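PDB 4IC4: oxysterol-binding protein homolog 3 from Saccharomyces cerevisiae, which carries lipids in a hydrophobic pocket and transfers them between membranes through the cytosol, coupled to phosphoinositides, helping to maintain intracellular sterol distribution. Local coordinates for residues Glu142-Arg147 and Val359-Phe364. Sequence-based numbering, arbitrary orientation.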
loop_
_atom_site.group_PDB
_atom_site.type_symbol
_atom_site.label_atom_id
_atom_site.label_comp_id
_atom_site.label_asym_id
_atom_site.label_seq_id
_atom_site.Cartn_x
_atom_site.Cartn_y
_atom_site.Cartn_z
ATOM N N GLU A 142 8.548 1.319 7.699
ATOM C CA GLU A 142 9.723 0.492 7.925
ATOM C C GLU A 142 9.327 -0.977 8.021
ATOM O O GLU A 142 8.259 -1.304 8.539
ATOM C CB GLU A 142 10.403 0.943 9.229
ATOM C CG GLU A 142 11.657 0.176 9.619
ATOM C CD GLU A 142 12.420 0.823 10.778
ATOM O OE1 GLU A 142 11.784 1.435 11.663
ATOM O OE2 GLU A 142 13.664 0.706 10.811
ATOM N N LYS A 143 10.162 -1.863 7.487
ATOM C CA LYS A 143 9.878 -3.287 7.623
ATOM C C LYS A 143 10.447 -3.618 8.999
ATOM O O LYS A 143 11.662 -3.548 9.205
ATOM C CB LYS A 143 10.586 -4.111 6.553
ATOM C CG LYS A 143 10.286 -5.597 6.684
ATOM C CD LYS A 143 10.883 -6.392 5.550
ATOM C CE LYS A 143 10.563 -7.871 5.699
ATOM N NZ LYS A 143 11.107 -8.661 4.560
ATOM N N VAL A 144 9.572 -3.966 9.942
ATOM C CA VAL A 144 9.996 -4.241 11.313
ATOM C C VAL A 144 10.216 -5.707 11.686
ATOM O O VAL A 144 10.767 -6.005 12.751
ATOM C CB VAL A 144 9.006 -3.604 12.320
ATOM C CG1 VAL A 144 8.955 -2.092 12.107
ATOM C CG2 VAL A 144 7.613 -4.203 12.145
ATOM N N SER A 145 9.789 -6.613 10.813
ATOM C CA SER A 145 9.971 -8.049 11.025
ATOM C C SER A 145 10.105 -8.734 9.666
ATOM O O SER A 145 9.457 -8.326 8.701
ATOM C CB SER A 145 8.783 -8.634 11.776
ATOM O OG SER A 145 8.938 -10.036 11.923
ATOM N N HIS A 146 10.942 -9.768 9.584
ATOM C CA HIS A 146 11.147 -10.477 8.321
ATOM C C HIS A 146 10.367 -11.787 8.238
ATOM O O HIS A 146 9.833 -12.130 7.187
ATOM C CB HIS A 146 12.633 -10.775 8.099
ATOM C CG HIS A 146 12.930 -11.368 6.755
ATOM N ND1 HIS A 146 13.658 -12.529 6.595
ATOM C CD2 HIS A 146 12.596 -10.960 5.508
ATOM C CE1 HIS A 146 13.758 -12.809 5.307
ATOM N NE2 HIS A 146 13.121 -11.873 4.627
ATOM N N ARG A 147 10.321 -12.519 9.347
ATOM C CA ARG A 147 9.609 -13.791 9.408
ATOM C C ARG A 147 8.741 -13.816 10.663
ATOM O O ARG A 147 9.235 -14.057 11.766
ATOM C CB ARG A 147 10.603 -14.961 9.447
ATOM C CG ARG A 147 11.422 -15.148 8.173
ATOM C CD ARG A 147 10.604 -15.811 7.075
ATOM N NE ARG A 147 10.292 -17.204 7.386
ATOM C CZ ARG A 147 11.163 -18.207 7.305
ATOM N NH1 ARG A 147 12.409 -17.981 6.916
ATOM N NH2 ARG A 147 10.787 -19.440 7.623
ATOM N N VAL A 359 19.633 -6.554 11.312
ATOM C CA VAL A 359 19.512 -5.148 11.656
ATOM C C VAL A 359 18.201 -4.925 12.401
ATOM O O VAL A 359 17.165 -5.487 12.037
ATOM C CB VAL A 359 19.541 -4.275 10.389
ATOM C CG1 VAL A 359 19.398 -2.804 10.761
ATOM C CG2 VAL A 359 20.840 -4.509 9.635
ATOM N N GLU A 360 18.257 -4.114 13.451
ATOM C CA GLU A 360 17.082 -3.802 14.259
ATOM C C GLU A 360 16.329 -2.600 13.696
ATOM O O GLU A 360 16.945 -1.611 13.298
ATOM C CB GLU A 360 17.511 -3.477 15.688
ATOM C CG GLU A 360 18.193 -4.618 16.409
ATOM C CD GLU A 360 17.306 -5.236 17.466
ATOM O OE1 GLU A 360 16.145 -5.572 17.148
ATOM O OE2 GLU A 360 17.772 -5.387 18.616
ATOM N N PRO A 361 14.988 -2.669 13.644
ATOM C CA PRO A 361 14.246 -1.516 13.120
ATOM C C PRO A 361 14.552 -0.321 14.019
ATOM O O PRO A 361 14.818 -0.487 15.211
ATOM C CB PRO A 361 12.787 -1.974 13.188
ATOM C CG PRO A 361 12.790 -3.015 14.269
ATOM C CD PRO A 361 14.073 -3.761 14.009
ATOM N N LYS A 362 14.502 0.881 13.454
ATOM C CA LYS A 362 14.860 2.077 14.210
ATOM C C LYS A 362 13.779 3.098 14.542
ATOM O O LYS A 362 13.910 3.831 15.523
ATOM C CB LYS A 362 15.957 2.832 13.456
ATOM C CG LYS A 362 17.152 2.001 13.018
ATOM C CD LYS A 362 17.983 1.557 14.203
ATOM C CE LYS A 362 19.347 1.049 13.762
ATOM N NZ LYS A 362 19.285 -0.143 12.872
ATOM N N TYR A 363 12.719 3.151 13.744
ATOM C CA TYR A 363 11.706 4.189 13.926
ATOM C C TYR A 363 10.365 3.793 14.517
ATOM O O TYR A 363 9.502 4.646 14.743
ATOM C CB TYR A 363 11.525 4.889 12.577
ATOM C CG TYR A 363 12.872 5.186 11.956
ATOM C CD1 TYR A 363 13.774 6.038 12.593
ATOM C CD2 TYR A 363 13.295 4.527 10.800
ATOM C CE1 TYR A 363 15.064 6.220 12.107
ATOM C CE2 TYR A 363 14.588 4.704 10.298
ATOM C CZ TYR A 363 15.466 5.550 10.962
ATOM O OH TYR A 363 16.748 5.712 10.497
ATOM N N PHE A 364 10.201 2.504 14.774
ATOM C CA PHE A 364 8.970 1.980 15.346
ATOM C C PHE A 364 9.329 1.035 16.478
ATOM O O PHE A 364 10.376 0.386 16.442
ATOM C CB PHE A 364 8.175 1.211 14.285
ATOM C CG PHE A 364 7.637 2.076 13.188
ATOM C CD1 PHE A 364 6.353 2.601 13.267
ATOM C CD2 PHE A 364 8.421 2.385 12.082
ATOM C CE1 PHE A 364 5.858 3.424 12.261
ATOM C CE2 PHE A 364 7.933 3.212 11.070
ATOM C CZ PHE A 364 6.650 3.731 11.162
#
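In the OSBP-related domain, the lipid-binding part of the protein, E142 on the strand 137-145 reaches out to the loop that leads from helix 335-354 into strand 364-368 and grips two successive backbone amides there. At its base, CB lies against the ring of F364, 3.8 Å from CD2. From there the chain runs straight out, CG anti to the backbone N (chi1 180°) and chi2 also anti, so that the side chain crosses that of P361 at about a right angle, with CD 3.7 Å from P361 CB. The two oxygens then divide the work. OE2 takes the amide of K362 (N to OE2 2.8 Å) in a nearly straight bond of 167°, while OE1 accepts from Y363 N at 2.9 Å. Both oxygens use their syn lone pairs, and this two-pronged hold fixes the rotation of the carboxylate. OE1 also sits at the edge of the F364 ring, in its plane and 3.5 Å from CD2. Two residues further along the strand, V144 closes the apolar side: its CG1 meets P361 CB and F364 CB, each at 4.0 Å, and W372 of the following hairpin touches all three side chains. V144 and S145 both face V150 in a classic beta bulge, just ahead of H146 and R147, which bind phosphatidylinositol 4-phosphate. An alanine in place of E142 would take both acceptors from the K362 and Y363 amides and would probably loosen the loop over the strand. K362 NZ, hydrogen-bonded back to E360 O, stays 6.0 Å from E142 OE2; burial alone would work against the carboxylate's charge, but the two N-H groups probably offset this and favour the ionised form.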